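Local coordinates for protein VirX1 (Cyanophage Syn10, PDB 6QGM) that iodinates diverse substrates, as a viral enzyme of the tryptophan halogenase family that probably depends on a reduced flavin, at residues S15-A20 with K179-N184; L60-E65 with G173-E178. One frame throughout, in Å; residues are numbered along the deposited sequence.

Contact 1 (S15-A20 with K179-N184)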
loop_
_atom_site.group_PDB
_atom_site.type_symbol
_atom_site.label_atom_id
_atom_site.label_comp_id
_atom_site.label_asym_id
_atom_site.label_seq_id
_atom_site.Cartn_x
_atom_site.Cartn_y
_atom_site.Cartn_z
ATOM N N SER B 15 19.754 13.157 27.267
ATOM C CA SER B 15 18.328 12.752 27.209
ATOM C C SER B 15 17.524 13.450 28.306
ATOM O O SER B 15 16.450 13.997 28.001
ATOM C CB SER B 15 18.181 11.257 27.266
ATOM O OG SER B 15 18.372 10.673 25.978
ATOM N N GLY B 16 18.017 13.435 29.541
ATOM C CA GLY B 16 17.313 14.015 30.689
ATOM C C GLY B 16 17.097 15.497 30.491
ATOM O O GLY B 16 15.946 15.960 30.609
ATOM N N TRP B 17 18.171 16.226 30.188
ATOM C CA TRP B 17 18.158 17.705 30.108
ATOM C C TRP B 17 17.547 18.170 28.787
ATOM O O TRP B 17 16.923 19.241 28.779
ATOM C CB TRP B 17 19.567 18.234 30.325
ATOM C CG TRP B 17 19.991 18.060 31.745
ATOM C CD1 TRP B 17 21.003 17.292 32.223
ATOM C CD2 TRP B 17 19.348 18.643 32.885
ATOM N NE1 TRP B 17 21.059 17.391 33.585
ATOM C CE2 TRP B 17 20.050 18.201 34.020
ATOM C CE3 TRP B 17 18.255 19.504 33.053
ATOM C CZ2 TRP B 17 19.683 18.580 35.306
ATOM C CZ3 TRP B 17 17.899 19.884 34.327
ATOM C CH2 TRP B 17 18.603 19.424 35.436
ATOM N N MET B 18 17.704 17.396 27.717
ATOM C CA MET B 18 17.030 17.655 26.424
ATOM C C MET B 18 15.516 17.624 26.654
ATOM O O MET B 18 14.832 18.544 26.171
ATOM C CB MET B 18 17.463 16.643 25.357
ATOM C CG MET B 18 18.808 16.954 24.781
ATOM S SD MET B 18 19.398 15.697 23.621
ATOM C CE MET B 18 18.253 15.913 22.262
ATOM N N THR B 19 15.033 16.644 27.417
ATOM C CA THR B 19 13.598 16.475 27.781
ATOM C C THR B 19 13.175 17.634 28.703
ATOM O O THR B 19 12.160 18.297 28.400
ATOM C CB THR B 19 13.351 15.093 28.404
ATOM O OG1 THR B 19 13.877 14.103 27.524
ATOM C CG2 THR B 19 11.890 14.815 28.651
ATOM N N ALA B 20 13.932 17.893 29.768
ATOM C CA ALA B 20 13.634 18.971 30.744
ATOM C C ALA B 20 13.538 20.326 30.023
ATOM O O ALA B 20 12.546 21.035 30.251
ATOM C CB ALA B 20 14.672 18.997 31.843
ATOM N N LYS B 179 20.943 27.109 30.996
ATOM C CA LYS B 179 20.429 28.202 30.120
ATOM C C LYS B 179 18.912 28.127 29.928
ATOM O O LYS B 179 18.303 29.196 29.804
ATOM C CB LYS B 179 21.098 28.167 28.747
ATOM C CG LYS B 179 22.607 28.314 28.741
ATOM C CD LYS B 179 23.202 29.497 29.469
ATOM C CE LYS B 179 24.600 29.187 29.964
ATOM N NZ LYS B 179 25.350 30.410 30.344
ATOM N N ILE B 180 18.320 26.935 29.873
ATOM C CA ILE B 180 16.874 26.756 29.534
ATOM C C ILE B 180 16.128 26.133 30.725
ATOM O O ILE B 180 15.183 26.791 31.217
ATOM C CB ILE B 180 16.693 25.955 28.229
ATOM C CG1 ILE B 180 17.455 26.617 27.077
ATOM C CG2 ILE B 180 15.219 25.768 27.906
ATOM C CD1 ILE B 180 17.262 25.956 25.723
ATOM N N ALA B 181 16.513 24.935 31.171
ATOM C CA ALA B 181 15.711 24.109 32.106
ATOM C C ALA B 181 15.587 24.810 33.467
ATOM O O ALA B 181 14.450 25.101 33.882
ATOM C CB ALA B 181 16.304 22.720 32.226
ATOM N N LEU B 182 16.703 25.057 34.150
ATOM C CA LEU B 182 16.673 25.608 35.525
ATOM C C LEU B 182 16.015 26.986 35.510
ATOM O O LEU B 182 15.081 27.224 36.270
ATOM C CB LEU B 182 18.092 25.652 36.106
ATOM C CG LEU B 182 18.747 24.301 36.350
ATOM C CD1 LEU B 182 20.041 24.470 37.133
ATOM C CD2 LEU B 182 17.794 23.367 37.077
ATOM N N PRO B 183 16.444 27.937 34.653
ATOM C CA PRO B 183 15.771 29.231 34.571
ATOM C C PRO B 183 14.247 29.124 34.415
ATOM O O PRO B 183 13.560 29.912 35.031
ATOM C CB PRO B 183 16.414 29.881 33.333
ATOM C CG PRO B 183 17.798 29.271 33.274
ATOM C CD PRO B 183 17.595 27.845 33.737
ATOM N N ASN B 184 13.754 28.150 33.643
ATOM C CA ASN B 184 12.299 27.906 33.410
ATOM C C ASN B 184 11.669 27.115 34.571
ATOM O O ASN B 184 10.512 26.706 34.440
ATOM C CB ASN B 184 12.050 27.180 32.088
ATOM C CG ASN B 184 12.362 28.033 30.880
ATOM O OD1 ASN B 184 12.417 29.261 30.979
ATOM N ND2 ASN B 184 12.561 27.393 29.735
#
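Trp17 and Ala20, one turn apart on helix 14-26, close on the methyl of Ala181 toward the C-terminal part of helix 169-181. Ala181 CB lies beside the six-membered ring of Trp17, 3.9 Å from CE3 and equally far from CZ3, and approaches the ring obliquely. The same methyl meets Ala20 CB at 4.1 Å, and there the two backbones come close, with 5.7 Å between Ala20 CA and Ala181 CA. Farther out along the indole, Leu182, which is partly exposed, brings CD2 to 4.3 Å from Trp17 CH2, again at a slant to the ring.

The indole reaches this position because Trp17 CG stands anti to the carbonyl carbon (chi1 -71°), which carries the benzo end toward Ala181 although the CB bond itself does not point there. Two outside partners restrain the ring: NE1 is hydrogen-bonded to Glu36, and His188 packs against it edge-to-face.

Behind the touching residues, Thr19 OG1 bonds back to Ser15 O at 2.6 Å, the oxygen that also takes the helical bond from Thr19 N. The two donors come from opposite faces of the carbonyl plane. Ser15 OG is tied in turn to Thr362, so this turn is linked to helix 360-373 as well. Gly16 lies in a glycine-rich sequence that fits the Rossmann-type strand-turn-helix, consistent with helix 14-26 being the first helix of a dinucleotide-binding fold.

No hydrogen bond crosses between the two segments. Their cohesion is therefore apolar, resting on the Trp17 indole and on alanine methyls small enough to let the backbones approach, while the polar edge of the indole is satisfied by Glu36.

Contact 2 (L60-E65 with G173-E178)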
loop_
_atom_site.group_PDB
_atom_site.type_symbol
_atom_site.label_atom_id
_atom_site.label_comp_id
_atom_site.label_asym_id
_atom_site.label_seq_id
_atom_site.Cartn_x
_atom_site.Cartn_y
_atom_site.Cartn_z
ATOM N N LEU B 60 14.058 25.276 20.249
ATOM C CA LEU B 60 14.583 25.822 21.533
ATOM C C LEU B 60 15.266 27.179 21.320
ATOM O O LEU B 60 15.781 27.708 22.328
ATOM C CB LEU B 60 15.566 24.826 22.157
ATOM C CG LEU B 60 14.958 23.509 22.638
ATOM C CD1 LEU B 60 15.951 22.750 23.495
ATOM C CD2 LEU B 60 13.676 23.734 23.426
ATOM N N ASP B 61 15.284 27.699 20.077
ATOM C CA ASP B 61 15.838 29.028 19.690
ATOM C C ASP B 61 17.350 29.084 19.924
ATOM O O ASP B 61 17.863 30.190 20.152
ATOM C CB ASP B 61 15.180 30.168 20.468
ATOM C CG ASP B 61 13.753 30.484 20.051
ATOM O OD1 ASP B 61 13.514 30.635 18.820
ATOM O OD2 ASP B 61 12.901 30.603 20.972
ATOM N N LEU B 62 18.048 27.951 19.841
ATOM C CA LEU B 62 19.500 27.854 20.144
ATOM C C LEU B 62 20.290 28.271 18.905
ATOM O O LEU B 62 20.196 27.559 17.903
ATOM C CB LEU B 62 19.827 26.418 20.558
ATOM C CG LEU B 62 19.365 26.033 21.957
ATOM C CD1 LEU B 62 19.344 24.525 22.119
ATOM C CD2 LEU B 62 20.225 26.654 23.033
ATOM N N LYS B 63 21.052 29.360 18.994
ATOM C CA LYS B 63 21.973 29.850 17.932
ATOM C C LYS B 63 23.329 29.133 18.078
ATOM O O LYS B 63 23.841 29.052 19.219
ATOM C CB LYS B 63 22.164 31.375 18.017
ATOM C CG LYS B 63 20.914 32.237 18.020
ATOM C CD LYS B 63 19.842 31.804 17.044
ATOM C CE LYS B 63 18.521 32.533 17.228
ATOM N NZ LYS B 63 17.344 31.651 16.995
ATOM N N ASP B 64 23.894 28.659 16.959
ATOM C CA ASP B 64 25.200 27.945 16.888
ATOM C C ASP B 64 26.264 28.665 17.738
ATOM O O ASP B 64 27.003 27.993 18.480
ATOM C CB ASP B 64 25.645 27.807 15.434
ATOM C CG ASP B 64 24.857 26.791 14.615
ATOM O OD1 ASP B 64 23.947 26.125 15.172
ATOM O OD2 ASP B 64 25.167 26.670 13.406
ATOM N N GLU B 65 26.329 29.992 17.637
ATOM C CA GLU B 65 27.326 30.868 18.307
ATOM C C GLU B 65 27.324 30.587 19.809
ATOM O O GLU B 65 28.401 30.628 20.411
ATOM C CB GLU B 65 26.999 32.351 18.088
ATOM C CG GLU B 65 26.992 32.814 16.634
ATOM C CD GLU B 65 26.232 34.110 16.336
ATOM O OE1 GLU B 65 25.528 34.663 17.235
ATOM O OE2 GLU B 65 26.356 34.587 15.193
ATOM N N GLY B 173 23.929 18.675 27.497
ATOM C CA GLY B 173 22.939 18.578 28.579
ATOM C C GLY B 173 23.163 19.661 29.619
ATOM O O GLY B 173 22.187 20.320 30.004
ATOM N N GLN B 174 24.407 19.833 30.060
ATOM C CA GLN B 174 24.803 20.845 31.070
ATOM C C GLN B 174 24.419 22.237 30.567
ATOM O O GLN B 174 24.039 23.068 31.401
ATOM C CB GLN B 174 26.298 20.734 31.398
ATOM C CG GLN B 174 26.633 19.509 32.232
ATOM C CD GLN B 174 25.813 19.470 33.498
ATOM O OE1 GLN B 174 24.805 18.774 33.581
ATOM N NE2 GLN B 174 26.213 20.247 34.486
ATOM N N TYR B 175 24.493 22.483 29.260
ATOM C CA TYR B 175 24.139 23.795 28.669
ATOM C C TYR B 175 22.625 23.996 28.800
ATOM O O TYR B 175 22.198 25.034 29.372
ATOM C CB TYR B 175 24.623 23.892 27.227
ATOM C CG TYR B 175 24.420 25.252 26.610
ATOM C CD1 TYR B 175 25.315 26.284 26.817
ATOM C CD2 TYR B 175 23.305 25.509 25.824
ATOM C CE1 TYR B 175 25.108 27.536 26.265
ATOM C CE2 TYR B 175 23.091 26.748 25.251
ATOM C CZ TYR B 175 24.000 27.760 25.464
ATOM O OH TYR B 175 23.792 28.980 24.893
ATOM N N LEU B 176 21.844 23.029 28.306
ATOM C CA LEU B 176 20.362 23.068 28.337
ATOM C C LEU B 176 19.898 23.266 29.784
ATOM O O LEU B 176 18.943 24.012 30.000
ATOM C CB LEU B 176 19.830 21.763 27.739
ATOM C CG LEU B 176 20.066 21.584 26.237
ATOM C CD1 LEU B 176 19.355 20.350 25.723
ATOM C CD2 LEU B 176 19.596 22.814 25.475
ATOM N N LYS B 177 20.577 22.630 30.733
ATOM C CA LYS B 177 20.316 22.715 32.194
ATOM C C LYS B 177 20.415 24.176 32.662
ATOM O O LYS B 177 19.413 24.696 33.193
ATOM C CB LYS B 177 21.312 21.830 32.949
ATOM C CG LYS B 177 21.141 21.803 34.463
ATOM C CD LYS B 177 22.140 20.896 35.143
ATOM C CE LYS B 177 23.269 21.652 35.802
ATOM N NZ LYS B 177 23.819 20.863 36.919
ATOM N N GLU B 178 21.576 24.802 32.463
ATOM C CA GLU B 178 21.914 26.128 33.036
ATOM C C GLU B 178 21.144 27.241 32.313
ATOM O O GLU B 178 20.709 28.186 33.004
ATOM C CB GLU B 178 23.414 26.402 33.057
ATOM C CG GLU B 178 24.287 25.901 31.918
ATOM C CD GLU B 178 25.767 25.882 32.285
ATOM O OE1 GLU B 178 26.282 26.968 32.657
ATOM O OE2 GLU B 178 26.401 24.767 32.204
#
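Leu62 and Leu176 both hold CG anti to the carbonyl carbon (chi1 -74° and -69°), and their branches meet with Leu62 CD1 3.8 Å from Leu176 CD2, the two side chains crossing at about a right angle. Tyr175 takes the other course, with CG anti to its backbone N (chi1 -174°), and runs past Leu62 in the opposite direction. Its ring offers an edge: Leu62 CD2 lies near the ring plane, 3.6 Å from Tyr175 CE2. The isobutyl group of Leu62 is thus forked between two neighbours on helix 169-181, one methyl for each.

Leu60 adds its CD1 to the same Leu176 methyl, CD2, at 4.1 Å. It immediately precedes Asp61, whose positive phi closes helix 52-59 in a Schellman motif. The chain then turns so that Leu62 also faces the helix, before Lys63, at the N-cap position of helix 64-67. Trp67 touches both Leu62 and Tyr175.

With only carbon meeting carbon across the segments, the contact of this turn with helix 169-181 is held by van der Waals and hydrophobic contact, while the carboxylate of Asp61 forms salt bridges with Lys25 and with Lys478 of the second subunit.

Both contacts use helix 169-181, contact 2 its middle and contact 1 its C-terminal part and the turn that follows, and their centres lie about 9 Å apart. The helix joins them through its own backbone, with probable hydrogen bonds from Ala181 N to Leu176 O and from Leu182 N to Lys177 O. Contact 1 is largely buried and sets the helix against helix 14-26 of the Rossmann-like part through alanines and an indole. Contact 2 is only partly buried, and branched leucines span a wider backbone gap to the connection between helices 52-59 and 64-67. Both are apolar, but contact 2 borders on charged residues, one of which reaches another subunit.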